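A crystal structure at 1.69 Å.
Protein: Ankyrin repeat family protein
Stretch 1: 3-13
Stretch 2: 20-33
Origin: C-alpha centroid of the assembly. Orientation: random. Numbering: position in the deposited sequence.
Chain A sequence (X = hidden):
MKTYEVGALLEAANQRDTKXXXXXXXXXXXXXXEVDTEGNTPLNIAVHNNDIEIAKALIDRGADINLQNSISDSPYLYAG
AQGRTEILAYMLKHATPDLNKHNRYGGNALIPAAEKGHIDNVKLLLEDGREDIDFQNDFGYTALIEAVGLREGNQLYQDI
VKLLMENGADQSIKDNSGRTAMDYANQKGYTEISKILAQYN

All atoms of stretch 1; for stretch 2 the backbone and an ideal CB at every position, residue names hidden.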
# COMPACT_ATOMS: atom_id res chain seq x y z
N THR A 3 11.15 -27.65 -17.07
CA THR A 3 10.29 -28.05 -18.19
C THR A 3 8.83 -27.74 -17.87
O THR A 3 7.91 -28.15 -18.60
CB THR A 3 10.48 -29.55 -18.53
OG1 THR A 3 11.88 -29.86 -18.65
CG2 THR A 3 9.77 -29.90 -19.83
N TYR A 4 8.60 -26.99 -16.79
CA TYR A 4 7.26 -26.56 -16.43
C TYR A 4 6.61 -25.76 -17.56
O TYR A 4 7.28 -25.02 -18.29
CB TYR A 4 7.30 -25.68 -15.17
CG TYR A 4 7.67 -26.39 -13.89
CD1 TYR A 4 6.78 -27.23 -13.25
CD2 TYR A 4 8.92 -26.19 -13.31
CE1 TYR A 4 7.12 -27.86 -12.06
CE2 TYR A 4 9.27 -26.82 -12.12
CZ TYR A 4 8.37 -27.65 -11.50
OH TYR A 4 8.72 -28.27 -10.32
N GLU A 5 5.30 -25.88 -17.68
CA GLU A 5 4.56 -25.11 -18.66
C GLU A 5 4.29 -23.72 -18.08
O GLU A 5 4.22 -23.57 -16.85
CB GLU A 5 3.23 -25.80 -18.99
CG GLU A 5 3.36 -27.01 -19.92
CD GLU A 5 2.06 -27.82 -20.00
OE1 GLU A 5 1.34 -27.90 -18.97
OE2 GLU A 5 1.76 -28.39 -21.08
N VAL A 6 4.16 -22.72 -18.95
CA VAL A 6 3.74 -21.39 -18.48
C VAL A 6 2.44 -21.55 -17.70
O VAL A 6 1.51 -22.21 -18.16
CB VAL A 6 3.49 -20.41 -19.64
CG1 VAL A 6 3.04 -19.03 -19.10
CG2 VAL A 6 4.72 -20.27 -20.51
N GLY A 7 2.38 -20.94 -16.51
CA GLY A 7 1.18 -21.00 -15.70
C GLY A 7 1.29 -21.88 -14.49
O GLY A 7 0.44 -21.81 -13.60
N ALA A 8 2.32 -22.73 -14.44
CA ALA A 8 2.52 -23.64 -13.32
C ALA A 8 2.56 -22.90 -11.98
O ALA A 8 1.94 -23.31 -10.99
CB ALA A 8 3.79 -24.48 -13.52
N LEU A 9 3.31 -21.81 -11.96
CA LEU A 9 3.54 -21.05 -10.72
C LEU A 9 2.29 -20.27 -10.34
O LEU A 9 1.97 -20.16 -9.17
CB LEU A 9 4.75 -20.13 -10.88
CG LEU A 9 5.30 -19.40 -9.65
CD1 LEU A 9 5.77 -20.42 -8.59
CD2 LEU A 9 6.47 -18.50 -10.08
N LEU A 10 1.58 -19.72 -11.33
CA LEU A 10 0.30 -19.05 -11.07
C LEU A 10 -0.68 -20.02 -10.43
O LEU A 10 -1.37 -19.68 -9.48
CB LEU A 10 -0.29 -18.50 -12.36
CG LEU A 10 0.30 -17.18 -12.85
CD1 LEU A 10 -0.01 -16.97 -14.33
CD2 LEU A 10 -0.22 -16.01 -12.02
N GLU A 11 -0.73 -21.24 -10.97
CA GLU A 11 -1.62 -22.27 -10.44
C GLU A 11 -1.27 -22.66 -9.01
O GLU A 11 -2.16 -22.78 -8.17
CB GLU A 11 -1.62 -23.51 -11.34
CG GLU A 11 -2.64 -24.55 -10.91
CD GLU A 11 -2.45 -25.88 -11.62
OE1 GLU A 11 -2.81 -25.99 -12.81
OE2 GLU A 11 -1.94 -26.82 -10.97
N ALA A 12 0.02 -22.84 -8.72
CA ALA A 12 0.47 -23.10 -7.35
C ALA A 12 0.12 -21.95 -6.39
O ALA A 12 -0.26 -22.21 -5.25
CB ALA A 12 1.97 -23.37 -7.31
N ALA A 13 0.26 -20.70 -6.83
CA ALA A 13 -0.11 -19.56 -5.99
C ALA A 13 -1.63 -19.51 -5.73
O ALA A 13 -2.09 -19.26 -4.60
CB ALA A 13 0.39 -18.25 -6.61
N UNK A 20 4.52 -26.47 -3.23
CA UNK A 20 4.57 -26.49 -4.70
C UNK A 20 5.26 -25.26 -5.28
O UNK A 20 6.02 -25.36 -6.24
CB UNK A 20 3.15 -26.59 -5.27
N UNK A 21 4.98 -24.08 -4.71
CA UNK A 21 5.69 -22.85 -5.09
C UNK A 21 7.20 -23.00 -4.96
O UNK A 21 7.94 -22.69 -5.90
CB UNK A 21 5.22 -21.68 -4.23
N UNK A 22 7.66 -23.50 -3.82
CA UNK A 22 9.09 -23.64 -3.58
C UNK A 22 9.71 -24.68 -4.50
O UNK A 22 10.84 -24.50 -4.94
CB UNK A 22 9.35 -24.01 -2.12
N UNK A 23 8.96 -25.75 -4.77
CA UNK A 23 9.38 -26.77 -5.73
C UNK A 23 9.64 -26.14 -7.10
O UNK A 23 10.68 -26.39 -7.70
CB UNK A 23 8.32 -27.87 -5.84
N UNK A 24 8.70 -25.34 -7.58
CA UNK A 24 8.86 -24.73 -8.90
C UNK A 24 10.02 -23.74 -8.93
O UNK A 24 10.77 -23.69 -9.90
CB UNK A 24 7.57 -24.03 -9.32
N UNK A 25 10.19 -22.98 -7.85
CA UNK A 25 11.21 -21.94 -7.81
C UNK A 25 12.63 -22.52 -7.80
O UNK A 25 13.61 -21.82 -8.06
CB UNK A 25 11.00 -21.06 -6.58
N UNK A 26 12.73 -23.82 -7.51
CA UNK A 26 14.04 -24.49 -7.52
C UNK A 26 14.57 -24.59 -8.96
O UNK A 26 15.77 -24.73 -9.18
CB UNK A 26 13.94 -25.88 -6.89
N UNK A 27 13.67 -24.48 -9.93
CA UNK A 27 14.02 -24.42 -11.35
C UNK A 27 14.54 -23.03 -11.69
O UNK A 27 13.78 -22.05 -11.74
CB UNK A 27 12.82 -24.77 -12.23
N UNK A 28 15.86 -22.95 -11.91
CA UNK A 28 16.56 -21.67 -12.08
C UNK A 28 16.17 -20.95 -13.36
O UNK A 28 16.47 -19.77 -13.52
CB UNK A 28 18.07 -21.90 -12.07
N UNK A 29 15.54 -21.67 -14.28
CA UNK A 29 15.12 -21.12 -15.57
C UNK A 29 13.71 -20.55 -15.52
O UNK A 29 13.29 -19.88 -16.46
CB UNK A 29 15.20 -22.20 -16.65
N UNK A 30 12.98 -20.80 -14.43
CA UNK A 30 11.57 -20.39 -14.38
C UNK A 30 11.37 -18.86 -14.39
O UNK A 30 12.00 -18.12 -13.63
CB UNK A 30 10.92 -20.98 -13.13
N UNK A 31 10.48 -18.39 -15.26
CA UNK A 31 10.14 -16.97 -15.33
C UNK A 31 9.06 -16.68 -14.28
O UNK A 31 7.89 -17.03 -14.47
CB UNK A 31 9.66 -16.58 -16.73
N UNK A 32 9.45 -16.05 -13.18
CA UNK A 32 8.55 -15.97 -12.02
C UNK A 32 7.40 -14.98 -12.19
O UNK A 32 6.41 -15.02 -11.45
CB UNK A 32 9.35 -15.59 -10.78
N UNK A 33 7.54 -14.06 -13.13
CA UNK A 33 6.54 -13.02 -13.30
C UNK A 33 5.57 -13.26 -14.47
O UNK A 33 5.13 -12.32 -15.12
CB UNK A 33 7.25 -11.68 -13.50

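Helix 20-25 runs nearly antiparallel to helix 8-13, at 160° with axes 9.2 Å apart, and the loop that follows passes the start of stretch 1.

Position 20 is helical, and its CB points toward stretch 1, 4.0 Å from Ala 12 CB. An alanine or a long chain able to lie over that methyl would suit. It is Lys 20, whose CG packs 3.7 Å from Ala 12 CB.

At 21 the CB points sideways, 4.6 Å from Leu 9 CD1 and 4.8 Å from Ala 12 CB, which favours a small or medium apolar residue. Val 21 places CG2 3.8 Å from Ala 12 CB and CG1 4.1 Å from Leu 9 CD1.

Position 22 points away and is undemanding; it is Lys 22.

At 23 the CB points sideways, 4.5 Å from Tyr 4 OH, so a polar chain that can reach the hydroxyl fits, as glutamate or glutamine might. Glu 23 accepts a hydrogen bond from Tyr 4 OH at OE2 (2.7 Å), and the same OE2 forms a salt bridge with Lys 20 NZ (2.7 Å).

Position 24 faces stretch 1 squarely, between Leu 9 CD1 (4.1 Å from the CB) and Tyr 4 CZ (4.3 Å). Leucine, isoleucine, valine or methionine could serve. The residue is Ile 24: CG1 lies over a face of the Tyr 4 ring, 4.0 Å from its centroid, while CD1 extends to Ala 12 CB (4.0 Å) and Ala 8 CB (4.1 Å).

The CB of 25 points away, so only a longer chain could return. Leu 25 does, bringing CD2 to 4.1 Å from Leu 9 CD2. Position 26, directed sideways, meets nothing of stretch 1 and holds Gln 26.

At 27 the CB points toward the Tyr 4 ring, 4.1 Å from CE2, and a type I turn begins; aspartate, asparagine or serine would suit its start. OD1 of Asp 27 accepts a hydrogen bond from the backbone N of 29 (3.0 Å), while OD2 sits at the Tyr 4 ring edge. Positions 28 and 29, out of reach within the turn, are Thr 28 and Thr 29; Thr 29 OG1 donates to Asp 27 OD1 (2.7 Å).

Position 30 points toward stretch 1 with no atom within 5.5 Å of its CB, leaving room for a large side chain; the amide of Leu 9, in the first turn of the helix and without an acceptor in stretch 1, invites a terminal acceptor. Tyr 30 fills the space: its OH accepts a hydrogen bond from Leu 9 N (3.0 Å), CE2 packs on Leu 9 CB (3.5 Å), and CE1 meets Tyr 4 CB (3.5 Å).

Position 31 points sideways and makes no contact with stretch 1; it is Gln 31, whose OE1 accepts a hydrogen bond from the N of 33 (3.1 Å). At 32 the CB lies 4.2 Å from Leu 9 CD2, suiting an apolar residue; Val 32 fits. Position 33 points away and is Asp 33.

Stretch 2 (20-33) KVKEILQDTTYQVD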
# COMPACT_ATOMS: atom_id res chain seq x y z
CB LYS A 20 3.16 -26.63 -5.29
CG LYS A 20 3.12 -26.86 -6.81
CD LYS A 20 3.83 -28.15 -7.21
CE LYS A 20 3.70 -28.41 -8.70
NZ LYS A 20 4.19 -29.76 -9.10
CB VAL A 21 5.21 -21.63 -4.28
CG1 VAL A 21 6.19 -20.46 -4.48
CG2 VAL A 21 3.83 -21.25 -4.72
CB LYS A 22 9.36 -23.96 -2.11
CG LYS A 22 9.08 -22.78 -1.22
CD LYS A 22 9.23 -23.10 0.27
CE LYS A 22 9.29 -21.82 1.08
NZ LYS A 22 9.67 -22.08 2.51
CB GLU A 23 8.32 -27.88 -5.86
CG GLU A 23 8.56 -28.84 -7.03
CD GLU A 23 7.28 -29.53 -7.52
OE1 GLU A 23 6.76 -30.35 -6.75
OE2 GLU A 23 6.82 -29.26 -8.67
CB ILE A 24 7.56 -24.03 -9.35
CG1 ILE A 24 6.45 -25.07 -9.59
CG2 ILE A 24 7.82 -23.20 -10.62
CD1 ILE A 24 5.06 -24.45 -9.66
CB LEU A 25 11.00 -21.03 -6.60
CG LEU A 25 9.77 -20.12 -6.68
CD1 LEU A 25 9.64 -19.27 -5.42
CD2 LEU A 25 9.84 -19.23 -7.94
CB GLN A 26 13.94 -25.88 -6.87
CG GLN A 26 15.26 -26.61 -6.69
CD GLN A 26 15.62 -27.54 -7.86
OE1 GLN A 26 16.69 -28.15 -7.87
NE2 GLN A 26 14.72 -27.65 -8.84
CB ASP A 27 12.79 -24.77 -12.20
CG ASP A 27 12.99 -24.48 -13.69
OD1 ASP A 27 14.14 -24.29 -14.14
OD2 ASP A 27 11.97 -24.43 -14.42
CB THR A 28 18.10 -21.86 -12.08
OG1 THR A 28 18.48 -22.71 -13.17
CG2 THR A 28 18.56 -22.48 -10.78
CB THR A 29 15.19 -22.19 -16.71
OG1 THR A 29 14.13 -23.15 -16.56
CG2 THR A 29 16.53 -22.91 -16.72
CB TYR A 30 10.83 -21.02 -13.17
CG TYR A 30 9.34 -21.11 -13.42
CD1 TYR A 30 8.77 -22.28 -13.90
CD2 TYR A 30 8.50 -20.01 -13.21
CE1 TYR A 30 7.41 -22.37 -14.14
CE2 TYR A 30 7.14 -20.08 -13.46
CZ TYR A 30 6.61 -21.26 -13.93
OH TYR A 30 5.26 -21.36 -14.18
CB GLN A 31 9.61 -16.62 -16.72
CG GLN A 31 9.96 -15.21 -17.19
CD GLN A 31 9.01 -14.15 -16.66
OE1 GLN A 31 9.27 -13.52 -15.62
NE2 GLN A 31 7.91 -13.93 -17.39
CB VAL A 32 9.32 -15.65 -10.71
CG1 VAL A 32 10.38 -16.71 -10.43
CG2 VAL A 32 9.95 -14.26 -10.78
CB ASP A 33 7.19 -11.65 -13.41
CG ASP A 33 7.63 -11.10 -12.06
OD1 ASP A 33 7.00 -11.41 -11.03
OD2 ASP A 33 8.61 -10.35 -12.03
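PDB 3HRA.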